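Biliverdin reductase (Synechocystis sp., PDB 5B3T) probably reduces biliverdin, a heme-breakdown product, using NAD(P)H as the hydride donor. Local coordinates at residues A[153-159]-A[231-237]; A[247-251]-A[262-266]. One frame throughout, in Å; residues are numbered along the deposited sequence.

Interaction 1: residues A[153-159]-A[231-237]; sequences VFYARYS and GLKAEVI
The hydroxyl of Y155 donates a hydrogen bond to OE2 of E235, with OH 2.6 Å from OE2. The oxygen lies in the plane of the ring, at its edge, and is met from above the carboxylate plane; ring and carboxylate stand 90° apart. OE1 takes the other partner, NE of R157, 3.0 Å away, in a salt bridge whose hydrogen bond is bent and weak; guanidinium and carboxylate are again almost perpendicular. E235 reaches both because its CG is turned anti to its own carbonyl carbon (chi1 -54°), which lets the extended chain lean across to 153-159. Trading Y155 for a phenylalanine would probably leave OE2 without its hydroxyl donor, and R157's weak bond as what remains of the grip from 153-159. Beyond the carboxylate, CG1 of I237 packs over one face of the R157 guanidinium, and K233 O lies near the plane of the Y155 ring, at its edge. On the opposite face of the sheet, CB of A156 packs near CB of A234, and CG1 of V236 meets CD2 of Y158 obliquely. At the start of the pairing, CD1 of L232 lies 3.8 Å from CG1 of V153 and also touches CB of A156. The backbones are joined by five bonds: K233 N to F154 O, A156 N to K233 O, E235 N to A156 O, Y158 N to E235 O and I237 N to Y158 O. A water donates to both F154 O and G231 O where the pairing begins. F154 and Y155 form a classic beta bulge opposite H254, and the whole is a parallel strand pair inside the mixed sheet of the C-terminal alpha/beta domain.

Interaction 2: residues A[247-251]-A[262-266]; sequences NERIF and FVGET. With PO4 (phosphate ion), chain D.
R249 spends its guanidinium on two anions. End-on, NH1 bonds OE2 of E265 at 2.8 Å, nearly straight at 173°, and NH2 bonds OE1 at 2.9 Å, so each carboxylate oxygen has a nitrogen of its own. The fit is skewed, with the two planes 48° apart: OE2 is met from above the carboxylate plane, whereas OE1 is approached on its syn side. NE points to a phosphate ion, probably from the crystallisation liquor, and bonds its O4 at 2.7 Å; NH2 also donates to O2. A bend in the arginine at chi3 (-63°) folds the group back over the turn, where CA of G264 sits 3.5 Å above the guanidinium plane, over its centre. The positive phi of G264 suits glycine. The backbone is equally well supplied. R249 O accepts from G264 N at 2.8 Å; in an antiparallel hydrogen-bonded pair, F251 N donates to F262 O and F262 N to F251 O. A type II' turn from V263 to T266 is closed by T266 N on V263 O, while V263 N donates in return to T266 O. At the non-hydrogen-bonded pair, CD1 of I250 lies alongside CG2 of V263, 3.6 Å away. CB of F251 touches CB of F262 on the other face, where both side chains meet I143 of helix 137-146. The contact thus pairs the two strands of the hairpin 248-255/258-263 at the end where the second strand turns into 266-271, while strand 153-163 borders 248-255 on its other edge.

How the interactions relate
Both contacts belong to the eight-stranded mixed sheet of the C-terminal alpha/beta domain, their centres 14 Å apart and on the same side of the chain's centre. They come in series: interaction 1 closes with strand 233-241, and interaction 2 opens on the next strand, 248-255. Across the sheet the order is 233-241, 153-163, 248-255, 258-263, so 153-159 and 247-251 are neighbours and join the contacts directly. S159 OG lies 2.6 Å from E248 OE1, a probable hydrogen bond, S159 N meets I250 O, and the rings of Y158 and F251 stack. Strand 153-163, paired with 233-241 on one edge and 248-255 on the other, thus makes the two contacts one continuous part of the sheet.

Interaction 1: residues A[153-159]-A[231-237]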
ATOM      1  N   VAL A 153      17.644 -14.312   9.628  1.00 19.88           N
ATOM      2  CA  VAL A 153      17.800 -13.437   8.471  1.00 18.99           C
ATOM      3  C   VAL A 153      18.750 -12.305   8.843  1.00 19.39           C
ATOM      4  O   VAL A 153      18.506 -11.568   9.803  1.00 20.95           O
ATOM      5  CB  VAL A 153      16.442 -12.892   8.008  1.00 19.24           C
ATOM      6  CG1 VAL A 153      16.598 -12.095   6.720  1.00 18.26           C
ATOM      7  CG2 VAL A 153      15.451 -14.033   7.826  1.00 19.16           C
ATOM      8  N   PHE A 154      19.839 -12.166   8.082  1.00 18.80           N
ATOM      9  CA  PHE A 154      20.865 -11.177   8.380  1.00 17.66           C
ATOM     10  C   PHE A 154      21.070 -10.138   7.288  1.00 17.71           C
ATOM     11  O   PHE A 154      21.671  -9.095   7.566  1.00 18.19           O
ATOM     12  CB  PHE A 154      22.212 -11.865   8.660  1.00 18.44           C
ATOM     13  CG  PHE A 154      22.677 -12.771   7.552  1.00 17.64           C
ATOM     14  CD1 PHE A 154      23.393 -12.264   6.478  1.00 17.69           C
ATOM     15  CD2 PHE A 154      22.407 -14.131   7.590  1.00 18.44           C
ATOM     16  CE1 PHE A 154      23.822 -13.095   5.457  1.00 18.59           C
ATOM     17  CE2 PHE A 154      22.837 -14.968   6.571  1.00 18.57           C
ATOM     18  CZ  PHE A 154      23.543 -14.449   5.505  1.00 18.37           C
ATOM     19  N   TYR A 155      20.598 -10.382   6.068  1.00 17.59           N
ATOM     20  CA  TYR A 155      20.817  -9.454   4.968  1.00 17.58           C
ATOM     21  C   TYR A 155      19.654  -9.565   3.997  1.00 17.26           C
ATOM     22  O   TYR A 155      19.330 -10.665   3.543  1.00 18.16           O
ATOM     23  CB  TYR A 155      22.145  -9.749   4.261  1.00 18.54           C
ATOM     24  CG  TYR A 155      22.569  -8.721   3.232  1.00 18.89           C
ATOM     25  CD1 TYR A 155      22.421  -7.361   3.471  1.00 19.14           C
ATOM     26  CD2 TYR A 155      23.150  -9.115   2.033  1.00 20.06           C
ATOM     27  CE1 TYR A 155      22.820  -6.420   2.532  1.00 19.56           C
ATOM     28  CE2 TYR A 155      23.553  -8.185   1.090  1.00 20.08           C
ATOM     29  CZ  TYR A 155      23.386  -6.839   1.344  1.00 21.68           C
ATOM     30  OH  TYR A 155      23.789  -5.912   0.408  1.00 23.12           O
ATOM     31  N   ALA A 156      19.027  -8.432   3.694  1.00 15.01           N
ATOM     32  CA  ALA A 156      17.907  -8.393   2.769  1.00 16.21           C
ATOM     33  C   ALA A 156      18.049  -7.181   1.863  1.00 17.39           C
ATOM     34  O   ALA A 156      18.565  -6.138   2.274  1.00 16.19           O
ATOM     35  CB  ALA A 156      16.559  -8.341   3.498  1.00 15.07           C
ATOM     36  N   ARG A 157      17.584  -7.326   0.626  1.00 15.15           N
ATOM     37  CA  ARG A 157      17.626  -6.236  -0.337  1.00 16.99           C
ATOM     38  C   ARG A 157      16.328  -6.216  -1.125  1.00 16.27           C
ATOM     39  O   ARG A 157      15.946  -7.222  -1.731  1.00 16.05           O
ATOM     40  CB  ARG A 157      18.823  -6.366  -1.288  1.00 16.80           C
ATOM     41  CG  ARG A 157      18.956  -5.196  -2.250  1.00 17.90           C
ATOM     42  CD  ARG A 157      20.299  -5.200  -2.955  1.00 20.47           C
ATOM     43  NE  ARG A 157      20.674  -3.855  -3.381  1.00 23.15           N
ATOM     44  CZ  ARG A 157      20.362  -3.342  -4.564  1.00 20.50           C
ATOM     45  NH1 ARG A 157      19.679  -4.071  -5.434  1.00 27.23           N
ATOM     46  NH2 ARG A 157      20.734  -2.109  -4.878  1.00 21.10           N
ATOM     47  N   TYR A 158      15.657  -5.068  -1.106  1.00 13.99           N
ATOM     48  CA  TYR A 158      14.393  -4.856  -1.804  1.00 15.28           C
ATOM     49  C   TYR A 158      14.577  -3.643  -2.705  1.00 16.59           C
ATOM     50  O   TYR A 158      14.670  -2.511  -2.218  1.00 15.42           O
ATOM     51  CB  TYR A 158      13.251  -4.659  -0.802  1.00 15.60           C
ATOM     52  CG  TYR A 158      11.916  -4.250  -1.387  1.00 16.61           C
ATOM     53  CD1 TYR A 158      11.489  -4.727  -2.621  1.00 19.28           C
ATOM     54  CD2 TYR A 158      11.067  -3.405  -0.684  1.00 19.30           C
ATOM     55  CE1 TYR A 158      10.263  -4.351  -3.145  1.00 17.70           C
ATOM     56  CE2 TYR A 158       9.841  -3.028  -1.197  1.00 17.19           C
ATOM     57  CZ  TYR A 158       9.444  -3.503  -2.427  1.00 17.63           C
ATOM     58  OH  TYR A 158       8.222  -3.124  -2.936  1.00 19.37           O
ATOM     59  N   SER A 159      14.648  -3.876  -4.013  1.00 15.61           N
ATOM     60  CA  SER A 159      14.961  -2.825  -4.971  1.00 17.22           C
ATOM     61  C   SER A 159      13.911  -2.797  -6.070  1.00 18.92           C
ATOM     62  O   SER A 159      13.626  -3.827  -6.691  1.00 17.45           O
ATOM     63  CB  SER A 159      16.353  -3.026  -5.579  1.00 19.22           C
ATOM     64  OG  SER A 159      16.635  -2.018  -6.533  1.00 19.25           O
ATOM     65  N   GLY A 231      19.229  -7.872  14.336  1.00 20.90           N
ATOM     66  CA  GLY A 231      20.479  -7.935  13.606  1.00 20.68           C
ATOM     67  C   GLY A 231      20.372  -7.710  12.112  1.00 19.68           C
ATOM     68  O   GLY A 231      21.404  -7.501  11.459  1.00 18.16           O
ATOM     69  N   LEU A 232      19.166  -7.745  11.548  1.00 19.15           N
ATOM     70  CA  LEU A 232      19.019  -7.675  10.099  1.00 19.63           C
ATOM     71  C   LEU A 232      19.486  -6.330   9.559  1.00 18.63           C
ATOM     72  O   LEU A 232      19.124  -5.273  10.084  1.00 19.61           O
ATOM     73  CB  LEU A 232      17.564  -7.916   9.700  1.00 18.51           C
ATOM     74  CG  LEU A 232      17.229  -7.672   8.224  1.00 18.97           C
ATOM     75  CD1 LEU A 232      18.004  -8.614   7.314  1.00 16.80           C
ATOM     76  CD2 LEU A 232      15.738  -7.804   7.986  1.00 18.50           C
ATOM     77  N   LYS A 233      20.305  -6.380   8.513  1.00 18.73           N
ATOM     78  CA  LYS A 233      20.649  -5.210   7.717  1.00 18.96           C
ATOM     79  C   LYS A 233      19.885  -5.293   6.402  1.00 19.39           C
ATOM     80  O   LYS A 233      20.036  -6.267   5.654  1.00 18.36           O
ATOM     81  CB  LYS A 233      22.154  -5.142   7.463  1.00 20.09           C
ATOM     82  CG  LYS A 233      22.540  -4.205   6.331  1.00 22.32           C
ATOM     83  CD  LYS A 233      22.219  -2.763   6.677  1.00 24.51           C
ATOM     84  CE  LYS A 233      23.290  -1.834   6.147  1.00 33.23           C
ATOM     85  NZ  LYS A 233      23.517  -0.662   7.034  1.00 30.84           N
ATOM     86  N   ALA A 234      19.064  -4.285   6.125  1.00 17.52           N
ATOM     87  CA  ALA A 234      18.213  -4.280   4.945  1.00 16.97           C
ATOM     88  C   ALA A 234      18.506  -3.056   4.092  1.00 17.99           C
ATOM     89  O   ALA A 234      18.731  -1.959   4.613  1.00 18.67           O
ATOM     90  CB  ALA A 234      16.730  -4.304   5.329  1.00 15.72           C
ATOM     91  N   GLU A 235      18.505  -3.257   2.779  1.00 15.67           N
ATOM     92  CA  GLU A 235      18.634  -2.182   1.809  1.00 16.50           C
ATOM     93  C   GLU A 235      17.306  -2.045   1.078  1.00 16.19           C
ATOM     94  O   GLU A 235      16.753  -3.043   0.604  1.00 14.15           O
ATOM     95  CB  GLU A 235      19.768  -2.469   0.822  1.00 17.92           C
ATOM     96  CG  GLU A 235      21.103  -2.768   1.488  1.00 18.40           C
ATOM     97  CD  GLU A 235      22.123  -3.329   0.517  1.00 19.77           C
ATOM     98  OE1 GLU A 235      21.725  -3.730  -0.596  1.00 19.83           O
ATOM     99  OE2 GLU A 235      23.319  -3.384   0.870  1.00 19.42           O
ATOM    100  N   VAL A 236      16.786  -0.822   1.010  1.00 13.37           N
ATOM    101  CA  VAL A 236      15.498  -0.545   0.383  1.00 15.02           C
ATOM    102  C   VAL A 236      15.708   0.548  -0.654  1.00 14.90           C
ATOM    103  O   VAL A 236      16.058   1.681  -0.303  1.00 16.09           O
ATOM    104  CB  VAL A 236      14.432  -0.127   1.410  1.00 14.36           C
ATOM    105  CG1 VAL A 236      13.095   0.093   0.728  1.00 13.47           C
ATOM    106  CG2 VAL A 236      14.307  -1.177   2.504  1.00 13.78           C
ATOM    107  N   ILE A 237      15.489   0.213  -1.924  1.00 14.70           N
ATOM    108  CA  ILE A 237      15.839   1.069  -3.052  1.00 15.41           C
ATOM    109  C   ILE A 237      14.584   1.341  -3.871  1.00 14.55           C
ATOM    110  O   ILE A 237      13.846   0.409  -4.211  1.00 14.20           O
ATOM    111  CB  ILE A 237      16.924   0.424  -3.933  1.00 16.36           C
ATOM    112  CG1 ILE A 237      18.039  -0.175  -3.072  1.00 16.76           C
ATOM    113  CG2 ILE A 237      17.491   1.438  -4.917  1.00 16.49           C
ATOM    114  CD1 ILE A 237      18.803   0.843  -2.251  1.00 17.40           C
TER
HETATM  115  O   HOH W   1      23.165  -8.583   9.725  1.00 18.75           O

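Interaction 2: residues A[247-251]-A[262-266]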
ATOM      1  N   ASN A 247      15.756  -1.862 -15.587  1.00 22.09           N
ATOM      2  CA  ASN A 247      14.740  -2.065 -14.568  1.00 22.90           C
ATOM      3  C   ASN A 247      15.162  -3.161 -13.593  1.00 22.61           C
ATOM      4  O   ASN A 247      15.994  -4.020 -13.899  1.00 23.11           O
ATOM      5  CB  ASN A 247      13.398  -2.419 -15.207  1.00 21.36           C
ATOM      6  CG  ASN A 247      12.798  -1.259 -15.974  1.00 24.75           C
ATOM      7  OD1 ASN A 247      13.348  -0.157 -15.985  1.00 22.88           O
ATOM      8  ND2 ASN A 247      11.660  -1.498 -16.615  1.00 26.07           N
ATOM      9  N   GLU A 248      14.567  -3.121 -12.403  1.00 22.46           N
ATOM     10  CA  GLU A 248      14.888  -4.064 -11.342  1.00 23.01           C
ATOM     11  C   GLU A 248      13.679  -4.204 -10.431  1.00 22.17           C
ATOM     12  O   GLU A 248      13.157  -3.201  -9.938  1.00 17.54           O
ATOM     13  CB  GLU A 248      16.106  -3.596 -10.535  1.00 21.32           C
ATOM     14  CG  GLU A 248      16.768  -4.683  -9.707  1.00 27.11           C
ATOM     15  CD  GLU A 248      17.912  -4.161  -8.857  1.00 33.80           C
ATOM     16  OE1 GLU A 248      17.965  -2.937  -8.615  1.00 31.84           O
ATOM     17  OE2 GLU A 248      18.761  -4.974  -8.433  1.00 39.47           O
ATOM     18  N   ARG A 249      13.230  -5.444 -10.222  1.00 19.46           N
ATOM     19  CA  ARG A 249      12.208  -5.776  -9.227  1.00 21.63           C
ATOM     20  C   ARG A 249      12.733  -6.973  -8.442  1.00 21.12           C
ATOM     21  O   ARG A 249      12.459  -8.126  -8.787  1.00 19.70           O
ATOM     22  CB  ARG A 249      10.851  -6.070  -9.866  1.00 23.20           C
ATOM     23  CG  ARG A 249      10.074  -4.835 -10.286  1.00 24.64           C
ATOM     24  CD  ARG A 249       8.573  -5.106 -10.286  1.00 27.26           C
ATOM     25  NE  ARG A 249       8.190  -6.128 -11.257  1.00 28.41           N
ATOM     26  CZ  ARG A 249       7.200  -6.997 -11.075  1.00 28.16           C
ATOM     27  NH1 ARG A 249       6.494  -6.975  -9.953  1.00 27.39           N
ATOM     28  NH2 ARG A 249       6.918  -7.891 -12.013  1.00 27.25           N
ATOM     29  N   ILE A 250      13.484  -6.693  -7.378  1.00 18.63           N
ATOM     30  CA  ILE A 250      14.182  -7.715  -6.609  1.00 21.11           C
ATOM     31  C   ILE A 250      13.766  -7.615  -5.148  1.00 19.08           C
ATOM     32  O   ILE A 250      13.670  -6.514  -4.592  1.00 17.63           O
ATOM     33  CB  ILE A 250      15.714  -7.576  -6.743  1.00 20.87           C
ATOM     34  CG1 ILE A 250      16.142  -7.731  -8.203  1.00 25.52           C
ATOM     35  CG2 ILE A 250      16.430  -8.599  -5.878  1.00 22.31           C
ATOM     36  CD1 ILE A 250      15.872  -9.094  -8.781  1.00 29.37           C
ATOM     37  N   PHE A 251      13.516  -8.769  -4.531  1.00 16.88           N
ATOM     38  CA  PHE A 251      13.318  -8.876  -3.085  1.00 17.93           C
ATOM     39  C   PHE A 251      14.081 -10.123  -2.643  1.00 17.55           C
ATOM     40  O   PHE A 251      13.621 -11.249  -2.855  1.00 17.69           O
ATOM     41  CB  PHE A 251      11.838  -8.956  -2.720  1.00 16.78           C
ATOM     42  CG  PHE A 251      11.533  -8.545  -1.301  1.00 16.67           C
ATOM     43  CD1 PHE A 251      12.517  -8.565  -0.324  1.00 16.85           C
ATOM     44  CD2 PHE A 251      10.258  -8.131  -0.947  1.00 18.81           C
ATOM     45  CE1 PHE A 251      12.235  -8.187   0.975  1.00 18.20           C
ATOM     46  CE2 PHE A 251       9.971  -7.750   0.352  1.00 16.88           C
ATOM     47  CZ  PHE A 251      10.961  -7.779   1.313  1.00 17.39           C
ATOM     48  N   PHE A 262      13.147 -13.246  -4.805  1.00 17.70           N
ATOM     49  CA  PHE A 262      11.970 -12.943  -5.604  1.00 19.03           C
ATOM     50  C   PHE A 262      12.357 -11.944  -6.683  1.00 21.49           C
ATOM     51  O   PHE A 262      12.816 -10.838  -6.378  1.00 21.06           O
ATOM     52  CB  PHE A 262      10.828 -12.419  -4.734  1.00 19.24           C
ATOM     53  CG  PHE A 262      10.254 -13.459  -3.814  1.00 18.83           C
ATOM     54  CD1 PHE A 262      10.826 -13.695  -2.576  1.00 18.98           C
ATOM     55  CD2 PHE A 262       9.160 -14.219  -4.199  1.00 18.48           C
ATOM     56  CE1 PHE A 262      10.311 -14.661  -1.731  1.00 20.61           C
ATOM     57  CE2 PHE A 262       8.638 -15.185  -3.359  1.00 18.74           C
ATOM     58  CZ  PHE A 262       9.213 -15.407  -2.122  1.00 19.17           C
ATOM     59  N   VAL A 263      12.203 -12.351  -7.940  1.00 19.21           N
ATOM     60  CA  VAL A 263      12.385 -11.486  -9.098  1.00 21.54           C
ATOM     61  C   VAL A 263      11.000 -11.247  -9.676  1.00 22.19           C
ATOM     62  O   VAL A 263      10.402 -12.152 -10.271  1.00 20.94           O
ATOM     63  CB  VAL A 263      13.327 -12.103 -10.140  1.00 21.51           C
ATOM     64  CG1 VAL A 263      13.480 -11.170 -11.335  1.00 22.24           C
ATOM     65  CG2 VAL A 263      14.681 -12.423  -9.516  1.00 21.82           C
ATOM     66  N   GLY A 264      10.484 -10.036  -9.502  1.00 21.71           N
ATOM     67  CA  GLY A 264       9.083  -9.807  -9.805  1.00 23.38           C
ATOM     68  C   GLY A 264       8.237 -10.676  -8.897  1.00 23.15           C
ATOM     69  O   GLY A 264       8.473 -10.763  -7.687  1.00 21.10           O
ATOM     70  N   GLU A 265       7.249 -11.351  -9.483  1.00 23.14           N
ATOM     71  CA  GLU A 265       6.423 -12.303  -8.755  1.00 23.45           C
ATOM     72  C   GLU A 265       6.964 -13.729  -8.830  1.00 23.03           C
ATOM     73  O   GLU A 265       6.206 -14.683  -8.617  1.00 24.35           O
ATOM     74  CB  GLU A 265       4.983 -12.259  -9.274  1.00 23.83           C
ATOM     75  CG  GLU A 265       4.238 -10.968  -8.957  1.00 24.40           C
ATOM     76  CD  GLU A 265       4.636  -9.816  -9.864  1.00 25.50           C
ATOM     77  OE1 GLU A 265       5.325 -10.064 -10.876  1.00 26.98           O
ATOM     78  OE2 GLU A 265       4.258  -8.663  -9.567  1.00 25.76           O
ATOM     79  N   THR A 266       8.251 -13.894  -9.124  1.00 22.67           N
ATOM     80  CA  THR A 266       8.880 -15.202  -9.254  1.00 22.57           C
ATOM     81  C   THR A 266       9.782 -15.443  -8.053  1.00 23.51           C
ATOM     82  O   THR A 266      10.628 -14.604  -7.738  1.00 24.87           O
ATOM     83  CB  THR A 266       9.695 -15.287 -10.548  1.00 23.72           C
ATOM     84  OG1 THR A 266       8.819 -15.190 -11.679  1.00 26.17           O
ATOM     85  CG2 THR A 266      10.461 -16.595 -10.613  1.00 27.76           C
TER
HETATM   86  P   PO4 D 402       8.852  -6.865 -15.010  1.00 37.89           P
HETATM   87  O1  PO4 D 402       9.764  -7.944 -15.547  1.00 35.29           O
HETATM   88  O2  PO4 D 402       7.476  -7.442 -14.780  1.00 34.29           O
HETATM   89  O3  PO4 D 402       8.767  -5.736 -16.008  1.00 40.55           O
HETATM   90  O4  PO4 D 402       9.403  -6.343 -13.705  1.00 35.45           O